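Local coordinates for protein MlnE (Bacillus amyloliquefaciens subsp. plantarum, PDB 5D2E) that contains an N-terminal B-type ketoreductase that binds NADP and belongs to the macrolactin polyketide assembly line, at residues 53-64 with 77-88. Sequence-based numbering, arbitrary orientation.
Sequences FPHTKEPILFFC and LEGYEAPFIYVT
Strands 60-64 and 84-88, the two parallel strands of a beta-alpha-beta crossover through helix 70-76, pair Ile60 with Phe84 and Phe63 with Val87. Five backbone hydrogen bonds alternate between the two strands, from Ile60 N to Pro83 O (3.1 Å) to Cys64 N to Val87 O (2.9 Å). On one face Leu61 CD1 touches both Ile85 CG2 (3.6 Å) and Val87 CG2. The other carries an aromatic cluster: the rings of Phe62 and Tyr86 are nearly parallel (22°) but slid apart, Phe62 CD1 touching Tyr86 CE2 at 3.7 Å, while Phe84 meets Phe62 obliquely. The Tyr86 hydroxyl is hydrogen-bonded to the backbone, at Asp66 O and Met69 N. Ahead of the strands, Tyr80 closes the type II turn that begins at Leu77 and enters the bend of 53-59. With CG anti to the backbone N (chi1 176°), its ring runs past Phe53 to bring OH to Glu58 O (2.7 Å) and Thr56 O (3.0 Å), two carbonyls competing for one proton. Tyr80 CB sits centrally over the Phe53 ring, 3.7 Å from its centroid, a CH-pi contact, and Pro54 CD makes a second, over one face of the Tyr80 ring and offset toward its rim. Extended on the far side of strand 60-64 by strand 127-133, this is the parallel pairing of a Rossmann-like subdomain, away from the bound NADP.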
loop_
_atom_site.group_PDB
_atom_site.type_symbol
_atom_site.label_atom_id
_atom_site.label_comp_id
_atom_site.label_asym_id
_atom_site.label_seq_id
_atom_site.Cartn_x
_atom_site.Cartn_y
_atom_site.Cartn_z
ATOM N N PHE A 53 7.854 -15.522 27.188
ATOM C CA PHE A 53 7.558 -16.689 26.354
ATOM C C PHE A 53 6.246 -16.552 25.591
ATOM O O PHE A 53 5.331 -15.882 26.038
ATOM C CB PHE A 53 7.475 -17.998 27.190
ATOM C CG PHE A 53 8.744 -18.387 27.930
ATOM C CD1 PHE A 53 9.994 -17.849 27.624
ATOM C CD2 PHE A 53 8.654 -19.314 28.943
ATOM C CE1 PHE A 53 11.130 -18.235 28.297
ATOM C CE2 PHE A 53 9.785 -19.677 29.649
ATOM C CZ PHE A 53 11.009 -19.169 29.324
ATOM N N PRO A 54 6.115 -17.293 24.473
ATOM C CA PRO A 54 4.817 -17.461 23.830
ATOM C C PRO A 54 3.787 -18.021 24.821
ATOM O O PRO A 54 4.176 -18.670 25.805
ATOM C CB PRO A 54 5.113 -18.463 22.716
ATOM C CG PRO A 54 6.589 -18.489 22.527
ATOM C CD PRO A 54 7.186 -18.088 23.835
ATOM N N HIS A 55 2.505 -17.820 24.548
ATOM C CA HIS A 55 1.419 -18.298 25.454
ATOM C C HIS A 55 1.124 -19.802 25.401
ATOM O O HIS A 55 0.490 -20.311 26.305
ATOM C CB HIS A 55 0.093 -17.529 25.219
ATOM C CG HIS A 55 -0.129 -16.398 26.184
ATOM N ND1 HIS A 55 -0.636 -15.174 25.798
ATOM C CD2 HIS A 55 0.103 -16.302 27.517
ATOM C CE1 HIS A 55 -0.704 -14.372 26.847
ATOM N NE2 HIS A 55 -0.260 -15.033 27.903
ATOM N N THR A 56 1.536 -20.497 24.334
ATOM C CA THR A 56 1.466 -21.966 24.256
ATOM C C THR A 56 2.873 -22.480 24.176
ATOM O O THR A 56 3.794 -21.726 23.854
ATOM C CB THR A 56 0.734 -22.433 23.006
ATOM O OG1 THR A 56 1.493 -22.040 21.847
ATOM C CG2 THR A 56 -0.639 -21.804 22.956
ATOM N N LYS A 57 3.054 -23.750 24.481
ATOM C CA LYS A 57 4.364 -24.309 24.483
ATOM C C LYS A 57 4.558 -25.119 23.202
ATOM O O LYS A 57 4.417 -26.334 23.193
ATOM C CB LYS A 57 4.553 -25.131 25.748
ATOM C CG LYS A 57 5.915 -25.798 25.857
ATOM C CD LYS A 57 6.219 -26.232 27.297
ATOM C CE LYS A 57 5.158 -27.166 27.865
ATOM N NZ LYS A 57 5.476 -27.555 29.260
ATOM N N GLU A 58 4.858 -24.425 22.105
ATOM C CA GLU A 58 4.951 -25.002 20.802
ATOM C C GLU A 58 6.160 -24.414 20.083
ATOM O O GLU A 58 6.644 -23.384 20.488
ATOM C CB GLU A 58 3.673 -24.671 20.039
ATOM C CG GLU A 58 2.489 -25.526 20.464
ATOM C CD GLU A 58 1.291 -25.104 19.689
ATOM O OE1 GLU A 58 1.079 -25.618 18.584
ATOM O OE2 GLU A 58 0.631 -24.147 20.118
ATOM N N PRO A 59 6.656 -25.088 19.024
ATOM C CA PRO A 59 7.870 -24.674 18.337
ATOM C C PRO A 59 7.724 -23.257 17.729
ATOM O O PRO A 59 6.642 -22.820 17.354
ATOM C CB PRO A 59 8.064 -25.743 17.281
ATOM C CG PRO A 59 7.312 -26.958 17.811
ATOM C CD PRO A 59 6.124 -26.349 18.486
ATOM N N ILE A 60 8.812 -22.541 17.802
ATOM C CA ILE A 60 8.985 -21.212 17.244
ATOM C C ILE A 60 9.903 -21.313 16.002
ATOM O O ILE A 60 10.963 -21.997 16.051
ATOM C CB ILE A 60 9.674 -20.337 18.276
ATOM C CG1 ILE A 60 8.811 -20.228 19.512
ATOM C CG2 ILE A 60 10.051 -18.968 17.670
ATOM C CD1 ILE A 60 9.608 -19.683 20.704
ATOM N N LEU A 61 9.528 -20.661 14.907
ATOM C CA LEU A 61 10.283 -20.682 13.671
ATOM C C LEU A 61 10.661 -19.236 13.364
ATOM O O LEU A 61 9.792 -18.390 13.262
ATOM C CB LEU A 61 9.417 -21.262 12.552
ATOM C CG LEU A 61 10.002 -21.188 11.166
ATOM C CD1 LEU A 61 11.300 -21.970 11.060
ATOM C CD2 LEU A 61 8.974 -21.771 10.186
ATOM N N PHE A 62 11.953 -18.965 13.193
ATOM C CA PHE A 62 12.484 -17.628 13.058
ATOM C C PHE A 62 13.279 -17.570 11.821
ATOM O O PHE A 62 14.249 -18.334 11.680
ATOM C CB PHE A 62 13.420 -17.392 14.294
ATOM C CG PHE A 62 13.750 -15.940 14.601
ATOM C CD1 PHE A 62 14.485 -15.180 13.724
ATOM C CD2 PHE A 62 13.319 -15.354 15.769
ATOM C CE1 PHE A 62 14.802 -13.859 13.975
ATOM C CE2 PHE A 62 13.629 -13.996 16.051
ATOM C CZ PHE A 62 14.368 -13.264 15.133
ATOM N N PHE A 63 12.937 -16.630 10.929
ATOM C CA PHE A 63 13.625 -16.401 9.684
ATOM C C PHE A 63 14.419 -15.110 9.855
ATOM O O PHE A 63 13.845 -14.081 10.253
ATOM C CB PHE A 63 12.625 -16.183 8.539
ATOM C CG PHE A 63 11.797 -17.398 8.150
ATOM C CD1 PHE A 63 12.336 -18.405 7.408
ATOM C CD2 PHE A 63 10.458 -17.493 8.512
ATOM C CE1 PHE A 63 11.596 -19.489 7.031
ATOM C CE2 PHE A 63 9.692 -18.602 8.160
ATOM C CZ PHE A 63 10.277 -19.595 7.384
ATOM N N CYS A 64 15.710 -15.135 9.504
ATOM C CA CYS A 64 16.587 -13.966 9.677
ATOM C C CYS A 64 17.600 -14.049 8.587
ATOM O O CYS A 64 17.946 -15.130 8.137
ATOM C CB CYS A 64 17.259 -13.992 11.078
ATOM S SG CYS A 64 18.070 -12.399 11.537
ATOM N N LEU A 77 14.796 -17.241 25.480
ATOM C CA LEU A 77 13.949 -18.432 25.590
ATOM C C LEU A 77 14.519 -19.465 26.566
ATOM O O LEU A 77 14.010 -20.618 26.619
ATOM C CB LEU A 77 13.816 -19.066 24.202
ATOM C CG LEU A 77 13.061 -18.216 23.201
ATOM C CD1 LEU A 77 13.250 -18.797 21.818
ATOM C CD2 LEU A 77 11.608 -18.125 23.610
ATOM N N GLU A 78 15.546 -19.068 27.331
ATOM C CA GLU A 78 16.097 -19.982 28.354
ATOM C C GLU A 78 14.974 -20.432 29.259
ATOM O O GLU A 78 14.250 -19.646 29.791
ATOM C CB GLU A 78 17.224 -19.334 29.142
ATOM C CG GLU A 78 18.551 -19.468 28.397
ATOM C CD GLU A 78 19.713 -18.707 29.045
ATOM O OE1 GLU A 78 19.589 -18.368 30.225
ATOM O OE2 GLU A 78 20.747 -18.431 28.384
ATOM N N GLY A 79 14.753 -21.733 29.354
ATOM C CA GLY A 79 13.639 -22.228 30.197
ATOM C C GLY A 79 12.405 -22.618 29.433
ATOM O O GLY A 79 11.471 -23.158 30.006
ATOM N N TYR A 80 12.355 -22.287 28.129
ATOM C CA TYR A 80 11.136 -22.509 27.329
ATOM C C TYR A 80 11.366 -23.878 26.682
ATOM O O TYR A 80 12.395 -24.103 26.058
ATOM C CB TYR A 80 10.975 -21.429 26.300
ATOM C CG TYR A 80 9.826 -21.623 25.370
ATOM C CD1 TYR A 80 8.520 -21.438 25.810
ATOM C CD2 TYR A 80 10.046 -21.961 24.063
ATOM C CE1 TYR A 80 7.466 -21.587 24.968
ATOM C CE2 TYR A 80 8.995 -22.129 23.172
ATOM C CZ TYR A 80 7.696 -21.935 23.650
ATOM O OH TYR A 80 6.617 -22.055 22.802
ATOM N N GLU A 81 10.443 -24.791 26.909
ATOM C CA GLU A 81 10.665 -26.213 26.556
ATOM C C GLU A 81 9.861 -26.627 25.343
ATOM O O GLU A 81 8.870 -27.390 25.423
ATOM C CB GLU A 81 10.342 -27.105 27.741
ATOM C CG GLU A 81 11.440 -26.908 28.784
ATOM C CD GLU A 81 11.230 -27.721 30.041
ATOM O OE1 GLU A 81 10.064 -27.970 30.433
ATOM O OE2 GLU A 81 12.263 -28.068 30.618
ATOM N N ALA A 82 10.240 -26.009 24.236
ATOM C CA ALA A 82 9.779 -26.403 22.901
ATOM C C ALA A 82 10.862 -25.966 21.936
ATOM O O ALA A 82 11.618 -25.019 22.220
ATOM C CB ALA A 82 8.471 -25.707 22.557
ATOM N N PRO A 83 10.933 -26.587 20.779
ATOM C CA PRO A 83 12.049 -26.245 19.897
ATOM C C PRO A 83 12.064 -24.798 19.395
ATOM O O PRO A 83 11.010 -24.238 19.127
ATOM C CB PRO A 83 11.871 -27.160 18.711
ATOM C CG PRO A 83 10.941 -28.246 19.150
ATOM C CD PRO A 83 10.196 -27.792 20.348
ATOM N N PHE A 84 13.269 -24.271 19.182
ATOM C CA PHE A 84 13.469 -23.011 18.473
ATOM C C PHE A 84 14.188 -23.288 17.174
ATOM O O PHE A 84 15.289 -23.867 17.145
ATOM C CB PHE A 84 14.222 -22.055 19.393
ATOM C CG PHE A 84 14.557 -20.735 18.780
ATOM C CD1 PHE A 84 13.572 -19.794 18.545
ATOM C CD2 PHE A 84 15.864 -20.430 18.428
ATOM C CE1 PHE A 84 13.895 -18.580 17.992
ATOM C CE2 PHE A 84 16.182 -19.193 17.913
ATOM C CZ PHE A 84 15.202 -18.277 17.687
ATOM N N ILE A 85 13.524 -22.992 16.052
ATOM C CA ILE A 85 14.094 -23.250 14.737
ATOM C C ILE A 85 14.570 -21.931 14.131
ATOM O O ILE A 85 13.784 -20.961 14.018
ATOM C CB ILE A 85 13.030 -23.887 13.820
ATOM C CG1 ILE A 85 12.375 -25.107 14.519
ATOM C CG2 ILE A 85 13.640 -24.235 12.482
ATOM C CD1 ILE A 85 13.314 -26.275 14.878
ATOM N N TYR A 86 15.808 -21.869 13.720
ATOM C CA TYR A 86 16.402 -20.600 13.244
ATOM C C TYR A 86 16.972 -20.768 11.880
ATOM O O TYR A 86 17.873 -21.575 11.614
ATOM C CB TYR A 86 17.431 -20.092 14.232
ATOM C CG TYR A 86 17.931 -18.709 14.020
ATOM C CD1 TYR A 86 19.005 -18.468 13.202
ATOM C CD2 TYR A 86 17.393 -17.628 14.706
ATOM C CE1 TYR A 86 19.489 -17.169 13.041
ATOM C CE2 TYR A 86 17.891 -16.345 14.568
ATOM C CZ TYR A 86 18.908 -16.108 13.707
ATOM O OH TYR A 86 19.472 -14.840 13.542
ATOM N N VAL A 87 16.381 -20.055 10.940
ATOM C CA VAL A 87 16.699 -20.192 9.546
ATOM C C VAL A 87 17.330 -18.935 8.989
ATOM O O VAL A 87 16.756 -17.846 9.073
ATOM C CB VAL A 87 15.413 -20.470 8.741
ATOM C CG1 VAL A 87 15.752 -20.828 7.279
ATOM C CG2 VAL A 87 14.570 -21.534 9.428
ATOM N N THR A 88 18.466 -19.106 8.346
ATOM C CA THR A 88 19.171 -18.020 7.737
ATOM C C THR A 88 19.334 -18.185 6.265
ATOM O O THR A 88 19.048 -19.207 5.675
ATOM C CB THR A 88 20.593 -17.856 8.368
ATOM O OG1 THR A 88 21.355 -19.025 8.106
ATOM C CG2 THR A 88 20.534 -17.656 9.793
HETATM O O HOH W 1 8.120 -26.046 30.471
#